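Local coordinates for outer membrane associated protein (Francisella tularensis subsp. tularensis, PDB 6U83) that belongs to a probable outer-membrane porin, of which this chain is the OmpA-like domain, seen here with D-alanine bound in its pocket, at residues A47-T50 against D55-V58; S81-I86 against L131-E136; A123-M128 against E136-K141. One frame throughout, in Å; residues are numbered along the deposited sequence.

Contact 1 of 3, residues A47-T50 against D55-V58; sequences ACYT and DVTV
Thr50 and Thr57 stand side by side on one face of an antiparallel beta hairpin, pointing the same way, with OG1 of Thr50 4.1 Å from CB of Thr57. They form a hydrogen-bonded pair: Thr50 N gives to Thr57 O at 2.9 Å and 157°, and Thr57 N returns the bond to Thr50 O at 167°. Threonine suits this partly exposed face because its branched CB favours the extended backbone while its hydroxyl can serve a neighbour; OG1 of Thr57 is hydrogen-bonded to Ser167 OG on strand 161-172.

The other face, with Tyr49, Val56 and Val58, is mainly apolar where the strands meet. Tyr49 and Val58 make the adjoining non-hydrogen-bonded pair, and CB of Tyr49 lies 3.8 Å from Val56 CG2 and 4.2 Å from Val58 CG2, so the two valines reach the tyrosine at its stem. The chi1 of 69° puts CG of Tyr49 between the backbone N and the carbonyl carbon, and from there the ring leads away from strand 55-58 to rest on Leu28 and Pro29. Val56 and Val58 meanwhile present methyls to helix 73-89, where Phe82 and Phe85 lie. Valine is compact and branched at CB, which suits a strand and offers methyls to the rings. Cys48, turned away from strand 55-58, is joined to Cys35 by a disulfide.

Thr57 O also lies 3.1 Å from Tyr49 CA, a CA-H...O contact. The chemistry is thus two-sided: two backbone hydrogen bonds join the strands, one face carries hydroxyls, and the valines of the other supply hydrocarbon to helix 73-89.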
loop_
_atom_site.group_PDB
_atom_site.type_symbol
_atom_site.label_atom_id
_atom_site.label_comp_id
_atom_site.label_asym_id
_atom_site.label_seq_id
_atom_site.Cartn_x
_atom_site.Cartn_y
_atom_site.Cartn_z
ATOM N N ALA A 47 -4.360 5.525 1.773
ATOM C CA ALA A 47 -5.166 4.365 1.435
ATOM C C ALA A 47 -6.487 4.880 0.880
ATOM O O ALA A 47 -7.149 5.702 1.520
ATOM C CB ALA A 47 -5.393 3.467 2.657
ATOM N N CYS A 48 -6.861 4.425 -0.313
ATOM C CA CYS A 48 -8.089 4.895 -0.939
ATOM C C CYS A 48 -8.761 3.731 -1.677
ATOM O O CYS A 48 -8.183 2.645 -1.828
ATOM C CB CYS A 48 -7.804 6.102 -1.845
ATOM S SG CYS A 48 -6.609 5.846 -3.194
ATOM N N TYR A 49 -10.014 3.947 -2.111
ATOM C CA TYR A 49 -10.795 2.899 -2.771
ATOM C C TYR A 49 -11.286 3.351 -4.142
ATOM O O TYR A 49 -11.516 4.540 -4.375
ATOM C CB TYR A 49 -12.023 2.449 -1.919
ATOM C CG TYR A 49 -13.126 3.488 -1.778
ATOM C CD1 TYR A 49 -14.059 3.691 -2.786
ATOM C CD2 TYR A 49 -13.239 4.259 -0.629
ATOM C CE1 TYR A 49 -15.053 4.644 -2.661
ATOM C CE2 TYR A 49 -14.230 5.212 -0.495
ATOM C CZ TYR A 49 -15.132 5.398 -1.511
ATOM O OH TYR A 49 -16.123 6.342 -1.390
ATOM N N THR A 50 -11.462 2.385 -5.048
ATOM C CA THR A 50 -12.274 2.579 -6.244
ATOM C C THR A 50 -13.355 1.512 -6.283
ATOM O O THR A 50 -13.196 0.422 -5.727
ATOM C CB THR A 50 -11.478 2.506 -7.551
ATOM O OG1 THR A 50 -11.174 1.136 -7.838
ATOM C CG2 THR A 50 -10.196 3.298 -7.444
ATOM N N ASP A 55 -17.905 -4.475 -6.825
ATOM C CA ASP A 55 -16.653 -4.860 -6.191
ATOM C C ASP A 55 -15.848 -3.606 -5.876
ATOM O O ASP A 55 -15.712 -2.716 -6.725
ATOM C CB ASP A 55 -15.834 -5.791 -7.089
ATOM C CG ASP A 55 -16.593 -7.046 -7.495
ATOM O OD1 ASP A 55 -15.956 -7.950 -8.086
ATOM O OD2 ASP A 55 -17.819 -7.127 -7.245
ATOM N N VAL A 56 -15.314 -3.537 -4.661
ATOM C CA VAL A 56 -14.502 -2.412 -4.226
ATOM C C VAL A 56 -13.048 -2.869 -4.175
ATOM O O VAL A 56 -12.762 -4.034 -3.876
ATOM C CB VAL A 56 -14.985 -1.853 -2.868
ATOM C CG1 VAL A 56 -14.877 -2.894 -1.765
ATOM C CG2 VAL A 56 -14.222 -0.592 -2.500
ATOM N N THR A 57 -12.134 -1.962 -4.518
ATOM C CA THR A 57 -10.705 -2.224 -4.462
ATOM C C THR A 57 -10.050 -1.129 -3.642
ATOM O O THR A 57 -10.246 0.058 -3.925
ATOM C CB THR A 57 -10.077 -2.274 -5.858
ATOM O OG1 THR A 57 -10.756 -3.256 -6.648
ATOM C CG2 THR A 57 -8.595 -2.642 -5.757
ATOM N N VAL A 58 -9.273 -1.527 -2.636
ATOM C CA VAL A 58 -8.588 -0.593 -1.758
ATOM C C VAL A 58 -7.109 -0.628 -2.096
ATOM O O VAL A 58 -6.525 -1.704 -2.254
ATOM C CB VAL A 58 -8.835 -0.918 -0.272
ATOM C CG1 VAL A 58 -8.091 0.065 0.617
ATOM C CG2 VAL A 58 -10.316 -0.857 0.044
#

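Contact 2 of 3, residues S81-I86 against L131-E136; sequences SFVNFI and LGLDSE
No aromatic ring lies between Val83 and Ile86 of helix 73-89 and Leu131 and Leu133 of the facing loop; the flat groups of the helix are directed to the sheet instead, Phe82 against Ala164 and Val166 and Phe85 against Val166. This is the helix layer of the OmpA-like fold, where helix 73-89 packs beside the C-terminal end of helix 110-130 and the loop that leaves it.

Gly132 makes the turn possible. With a positive phi of 96° it closes helix 110-130 in a Schellman motif, a conformation that glycine takes up easily, and it sets leucines before and after it toward the same helix. Val83 serves both: CG2 lies 4.1 Å from Leu131 CD1, and CG1 lies 4.1 Å from Leu133 CB, the side chains crossing at a slant. Two branches at CB let one valine meet two neighbours, while the longer leucines reach across from the loop to the helix. Leu133 has CG anti to its backbone nitrogen (chi1 -169°), which carries the isopropyl end on to the next helical turn. There it crosses Ile86 at about a right angle, Leu133 CD1 resting 3.8 Å from Ile86 CG2.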
loop_
_atom_site.group_PDB
_atom_site.type_symbol
_atom_site.label_atom_id
_atom_site.label_comp_id
_atom_site.label_asym_id
_atom_site.label_seq_id
_atom_site.Cartn_x
_atom_site.Cartn_y
_atom_site.Cartn_z
ATOM N N SER A 81 -6.053 1.217 8.668
ATOM C CA SER A 81 -7.332 1.175 7.969
ATOM C C SER A 81 -7.331 0.114 6.883
ATOM O O SER A 81 -8.346 -0.553 6.653
ATOM C CB SER A 81 -7.643 2.539 7.366
ATOM O OG SER A 81 -7.973 3.458 8.386
ATOM N N PHE A 82 -6.208 -0.029 6.187
ATOM C CA PHE A 82 -6.058 -1.100 5.211
ATOM C C PHE A 82 -6.311 -2.455 5.853
ATOM O O PHE A 82 -7.053 -3.283 5.317
ATOM C CB PHE A 82 -4.651 -1.030 4.623
ATOM C CG PHE A 82 -4.452 -1.872 3.414
ATOM C CD1 PHE A 82 -5.090 -1.563 2.234
ATOM C CD2 PHE A 82 -3.595 -2.946 3.444
ATOM C CE1 PHE A 82 -4.891 -2.314 1.119
ATOM C CE2 PHE A 82 -3.397 -3.696 2.330
ATOM C CZ PHE A 82 -4.047 -3.381 1.163
ATOM N N VAL A 83 -5.705 -2.694 7.020
ATOM C CA VAL A 83 -5.855 -3.978 7.696
ATOM C C VAL A 83 -7.290 -4.170 8.172
ATOM O O VAL A 83 -7.847 -5.274 8.080
ATOM C CB VAL A 83 -4.847 -4.081 8.856
ATOM C CG1 VAL A 83 -5.132 -5.298 9.716
ATOM C CG2 VAL A 83 -3.423 -4.122 8.314
ATOM N N ASN A 84 -7.910 -3.100 8.685
ATOM C CA ASN A 84 -9.294 -3.162 9.152
ATOM C C ASN A 84 -10.238 -3.617 8.045
ATOM O O ASN A 84 -11.223 -4.321 8.306
ATOM C CB ASN A 84 -9.716 -1.787 9.687
ATOM C CG ASN A 84 -10.590 -1.876 10.926
ATOM O OD1 ASN A 84 -10.085 -1.963 12.048
ATOM N ND2 ASN A 84 -11.907 -1.843 10.733
ATOM N N PHE A 85 -9.945 -3.235 6.803
ATOM C CA PHE A 85 -10.739 -3.688 5.669
ATOM C C PHE A 85 -10.481 -5.160 5.368
ATOM O O PHE A 85 -11.418 -5.917 5.079
ATOM C CB PHE A 85 -10.411 -2.811 4.465
ATOM C CG PHE A 85 -11.099 -3.216 3.194
ATOM C CD1 PHE A 85 -12.441 -2.966 3.010
ATOM C CD2 PHE A 85 -10.383 -3.787 2.162
ATOM C CE1 PHE A 85 -13.065 -3.307 1.834
ATOM C CE2 PHE A 85 -11.004 -4.135 0.985
ATOM C CZ PHE A 85 -12.348 -3.893 0.821
ATOM N N ILE A 86 -9.217 -5.581 5.438
ATOM C CA ILE A 86 -8.874 -6.980 5.208
ATOM C C ILE A 86 -9.570 -7.877 6.227
ATOM O O ILE A 86 -10.155 -8.906 5.872
ATOM C CB ILE A 86 -7.347 -7.164 5.241
ATOM C CG1 ILE A 86 -6.713 -6.460 4.045
ATOM C CG2 ILE A 86 -6.969 -8.646 5.261
ATOM C CD1 ILE A 86 -5.253 -6.161 4.260
ATOM N N LEU A 131 -1.173 -5.409 14.341
ATOM C CA LEU A 131 -2.579 -5.040 14.314
ATOM C C LEU A 131 -3.538 -6.224 14.400
ATOM O O LEU A 131 -4.754 -6.012 14.327
ATOM C CB LEU A 131 -2.850 -4.243 13.045
ATOM C CG LEU A 131 -2.020 -2.961 12.999
ATOM C CD1 LEU A 131 -2.258 -2.199 11.711
ATOM C CD2 LEU A 131 -2.349 -2.094 14.191
ATOM N N GLY A 132 -3.046 -7.451 14.546
ATOM C CA GLY A 132 -3.911 -8.610 14.662
ATOM C C GLY A 132 -4.163 -9.372 13.380
ATOM O O GLY A 132 -5.070 -10.217 13.349
ATOM N N LEU A 133 -3.404 -9.090 12.323
ATOM C CA LEU A 133 -3.465 -9.844 11.079
ATOM C C LEU A 133 -2.404 -10.936 11.100
ATOM O O LEU A 133 -1.290 -10.727 11.584
ATOM C CB LEU A 133 -3.251 -8.920 9.880
ATOM C CG LEU A 133 -3.546 -9.502 8.501
ATOM C CD1 LEU A 133 -5.033 -9.788 8.346
ATOM C CD2 LEU A 133 -3.063 -8.547 7.429
ATOM N N ASP A 134 -2.748 -12.098 10.568
ATOM C CA ASP A 134 -1.894 -13.265 10.726
ATOM C C ASP A 134 -0.834 -13.337 9.629
ATOM O O ASP A 134 -1.107 -13.057 8.458
ATOM C CB ASP A 134 -2.768 -14.515 10.753
ATOM C CG ASP A 134 -3.969 -14.342 11.673
ATOM O OD1 ASP A 134 -3.764 -14.160 12.894
ATOM O OD2 ASP A 134 -5.114 -14.335 11.173
ATOM N N SER A 135 0.387 -13.717 10.026
ATOM C CA SER A 135 1.553 -13.621 9.151
ATOM C C SER A 135 1.418 -14.474 7.901
ATOM O O SER A 135 2.065 -14.176 6.890
ATOM C CB SER A 135 2.816 -14.036 9.910
ATOM O OG SER A 135 2.847 -15.443 10.107
ATOM N N GLU A 136 0.621 -15.546 7.956
ATOM C CA GLU A 136 0.414 -16.393 6.786
ATOM C C GLU A 136 -0.371 -15.686 5.695
ATOM O O GLU A 136 -0.214 -16.019 4.515
ATOM C CB GLU A 136 -0.313 -17.681 7.183
ATOM C CG GLU A 136 -1.519 -17.465 8.083
ATOM C CD GLU A 136 -1.214 -17.790 9.534
ATOM O OE1 GLU A 136 -1.732 -18.812 10.042
ATOM O OE2 GLU A 136 -0.438 -17.031 10.158
#

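Contact 3 of 3, residues A123-M128 against E136-K141; sequences AVADYM and EKIITK
Helix 123-128 runs nearly antiparallel to strand 138-141, at 165° with the axes 9.2 Å apart at their closest, as expected in a beta-alpha-beta crossover in which the strand lies beside parallel strand 94-98. Ala125 is the residue at which the two elements come together. Its CB faces the strand and meets two methyls, Ile138 CG2 at 3.6 Å and Thr140 CG2 at 3.8 Å. Alanine suits this point because its single methyl lets a helix lie down on side chains that rise from the strand. Nearer the N-terminal end of helix 110-130, Asn113, Leu116 and Arg120 line the D-alanine pocket.

Ile138 spreads both branches over the helix. Its chi1 of -60° sets CG2 anti to the backbone nitrogen, under Ala125, while CG1 carries CD1 toward the next turn, 3.9 Å from CB of Met128. Met128 is touched only at its base here; its extended, flexible chain goes on to Phe82 and Val83 of helix 73-89 and to Val96 on the sheet, which fits a long side chain that must reach between layers. In Thr140 a chi1 of 67° leaves CG2 anti to the carbonyl carbon, on the side of Ala125 CB. The Thr140 side chain also touches Ala121 and Gln122 of helix 110-130.

No hydrogen bond or charge pair joins the two segments. The strand gets its backbone bonds from strand 94-98; between these two segments the contact is aliphatic, three close carbon-carbon approaches. Such contacts depend on close fit without a directional bond, Ala125 and Met128 being buried and the strand residues partly exposed.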
loop_
_atom_site.group_PDB
_atom_site.type_symbol
_atom_site.label_atom_id
_atom_site.label_comp_id
_atom_site.label_asym_id
_atom_site.label_seq_id
_atom_site.Cartn_x
_atom_site.Cartn_y
_atom_site.Cartn_z
ATOM N N ALA A 123 8.794 -4.034 6.883
ATOM C CA ALA A 123 8.275 -3.089 7.862
ATOM C C ALA A 123 6.754 -3.045 7.812
ATOM O O ALA A 123 6.077 -3.233 8.831
ATOM C CB ALA A 123 8.859 -1.694 7.605
ATOM N N VAL A 124 6.202 -2.796 6.618
ATOM C CA VAL A 124 4.748 -2.718 6.469
ATOM C C VAL A 124 4.102 -3.975 7.030
ATOM O O VAL A 124 3.150 -3.911 7.821
ATOM C CB VAL A 124 4.360 -2.489 4.999
ATOM C CG1 VAL A 124 2.873 -2.741 4.811
ATOM C CG2 VAL A 124 4.679 -1.074 4.594
ATOM N N ALA A 125 4.653 -5.140 6.663
ATOM C CA ALA A 125 4.056 -6.410 7.064
ATOM C C ALA A 125 4.164 -6.621 8.565
ATOM O O ALA A 125 3.247 -7.169 9.186
ATOM C CB ALA A 125 4.715 -7.562 6.318
ATOM N N ASP A 126 5.282 -6.203 9.163
ATOM C CA ASP A 126 5.431 -6.321 10.607
ATOM C C ASP A 126 4.314 -5.587 11.328
ATOM O O ASP A 126 3.686 -6.139 12.240
ATOM C CB ASP A 126 6.790 -5.778 11.037
ATOM C CG ASP A 126 7.922 -6.757 10.775
ATOM O OD1 ASP A 126 7.664 -7.861 10.242
ATOM O OD2 ASP A 126 9.079 -6.419 11.117
ATOM N N TYR A 127 4.037 -4.343 10.916
ATOM C CA TYR A 127 2.992 -3.555 11.564
ATOM C C TYR A 127 1.624 -4.195 11.388
ATOM O O TYR A 127 0.816 -4.217 12.325
ATOM C CB TYR A 127 2.980 -2.133 11.011
ATOM C CG TYR A 127 2.115 -1.193 11.829
ATOM C CD1 TYR A 127 2.394 -0.953 13.174
ATOM C CD2 TYR A 127 1.021 -0.543 11.262
ATOM C CE1 TYR A 127 1.608 -0.091 13.932
ATOM C CE2 TYR A 127 0.233 0.325 12.014
ATOM C CZ TYR A 127 0.533 0.544 13.342
ATOM O OH TYR A 127 -0.251 1.392 14.085
ATOM N N MET A 128 1.339 -4.697 10.186
ATOM C CA MET A 128 0.095 -5.423 9.962
ATOM C C MET A 128 -0.072 -6.534 10.982
ATOM O O MET A 128 -1.175 -6.758 11.496
ATOM C CB MET A 128 0.080 -6.000 8.549
ATOM C CG MET A 128 0.085 -4.945 7.482
ATOM S SD MET A 128 -0.012 -5.678 5.849
ATOM C CE MET A 128 -0.783 -4.345 4.930
ATOM N N GLU A 136 0.621 -15.546 7.956
ATOM C CA GLU A 136 0.414 -16.393 6.786
ATOM C C GLU A 136 -0.371 -15.686 5.695
ATOM O O GLU A 136 -0.214 -16.019 4.515
ATOM C CB GLU A 136 -0.313 -17.681 7.183
ATOM C CG GLU A 136 -1.519 -17.465 8.083
ATOM C CD GLU A 136 -1.214 -17.790 9.534
ATOM O OE1 GLU A 136 -1.732 -18.812 10.042
ATOM O OE2 GLU A 136 -0.438 -17.031 10.158
ATOM N N LYS A 137 -1.214 -14.728 6.053
ATOM C CA LYS A 137 -1.961 -13.991 5.048
ATOM C C LYS A 137 -1.119 -12.944 4.329
ATOM O O LYS A 137 -1.696 -12.138 3.590
ATOM C CB LYS A 137 -3.177 -13.311 5.688
ATOM C CG LYS A 137 -4.122 -14.259 6.410
ATOM C CD LYS A 137 -5.415 -13.558 6.805
ATOM C CE LYS A 137 -6.263 -14.448 7.701
ATOM N NZ LYS A 137 -6.328 -15.871 7.211
ATOM N N ILE A 138 0.205 -12.916 4.507
ATOM C CA ILE A 138 1.006 -11.777 4.061
ATOM C C ILE A 138 2.196 -12.255 3.248
ATOM O O ILE A 138 2.974 -13.096 3.707
ATOM C CB ILE A 138 1.488 -10.905 5.235
ATOM C CG1 ILE A 138 0.302 -10.343 6.014
ATOM C CG2 ILE A 138 2.316 -9.746 4.719
ATOM C CD1 ILE A 138 0.708 -9.643 7.284
ATOM N N ILE A 139 2.347 -11.691 2.052
ATOM C CA ILE A 139 3.452 -11.984 1.150
ATOM C C ILE A 139 4.164 -10.679 0.843
ATOM O O ILE A 139 3.516 -9.686 0.489
ATOM C CB ILE A 139 2.966 -12.637 -0.154
ATOM C CG1 ILE A 139 2.165 -13.904 0.143
ATOM C CG2 ILE A 139 4.151 -12.909 -1.066
ATOM C CD1 ILE A 139 0.663 -13.695 0.116
ATOM N N THR A 140 5.494 -10.687 0.946
ATOM C CA THR A 140 6.297 -9.499 0.715
ATOM C C THR A 140 7.217 -9.704 -0.484
ATOM O O THR A 140 7.771 -10.792 -0.686
ATOM C CB THR A 140 7.111 -9.124 1.961
ATOM O OG1 THR A 140 8.097 -10.123 2.233
ATOM C CG2 THR A 140 6.198 -9.005 3.167
ATOM N N LYS A 141 7.342 -8.641 -1.281
ATOM C CA LYS A 141 8.181 -8.553 -2.465
ATOM C C LYS A 141 8.884 -7.205 -2.464
ATOM O O LYS A 141 8.270 -6.180 -2.150
ATOM C CB LYS A 141 7.365 -8.656 -3.750
ATOM C CG LYS A 141 6.883 -10.034 -4.160
ATOM C CD LYS A 141 6.155 -9.918 -5.501
ATOM C CE LYS A 141 6.162 -11.219 -6.313
ATOM N NZ LYS A 141 5.546 -11.023 -7.676
#

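How the contacts relate
Contact 1 differs in kind from the others: a hairpin held by backbone hydrogen bonds, with one half-exposed face, whereas contacts 2 and 3 are side-chain hydrocarbon packing without a polar bond across. Contact 2 is the most buried. It is the middle member, touching contact 1 where Phe85 CE2 lies 3.5 Å from Val58 CG2, and contact 3 where Leu133 CB lies 3.4 Å from Met128 O and Leu133 CD2 3.9 Å from Ile138 CD1. The segments of contacts 2 and 3 alternate along the chain; the loop 131-136 leads from helix 110-130 into strand 138-142. Contacts 1 and 3 do not touch, though both reach the same sheet, their nearest atoms being about 9 Å apart.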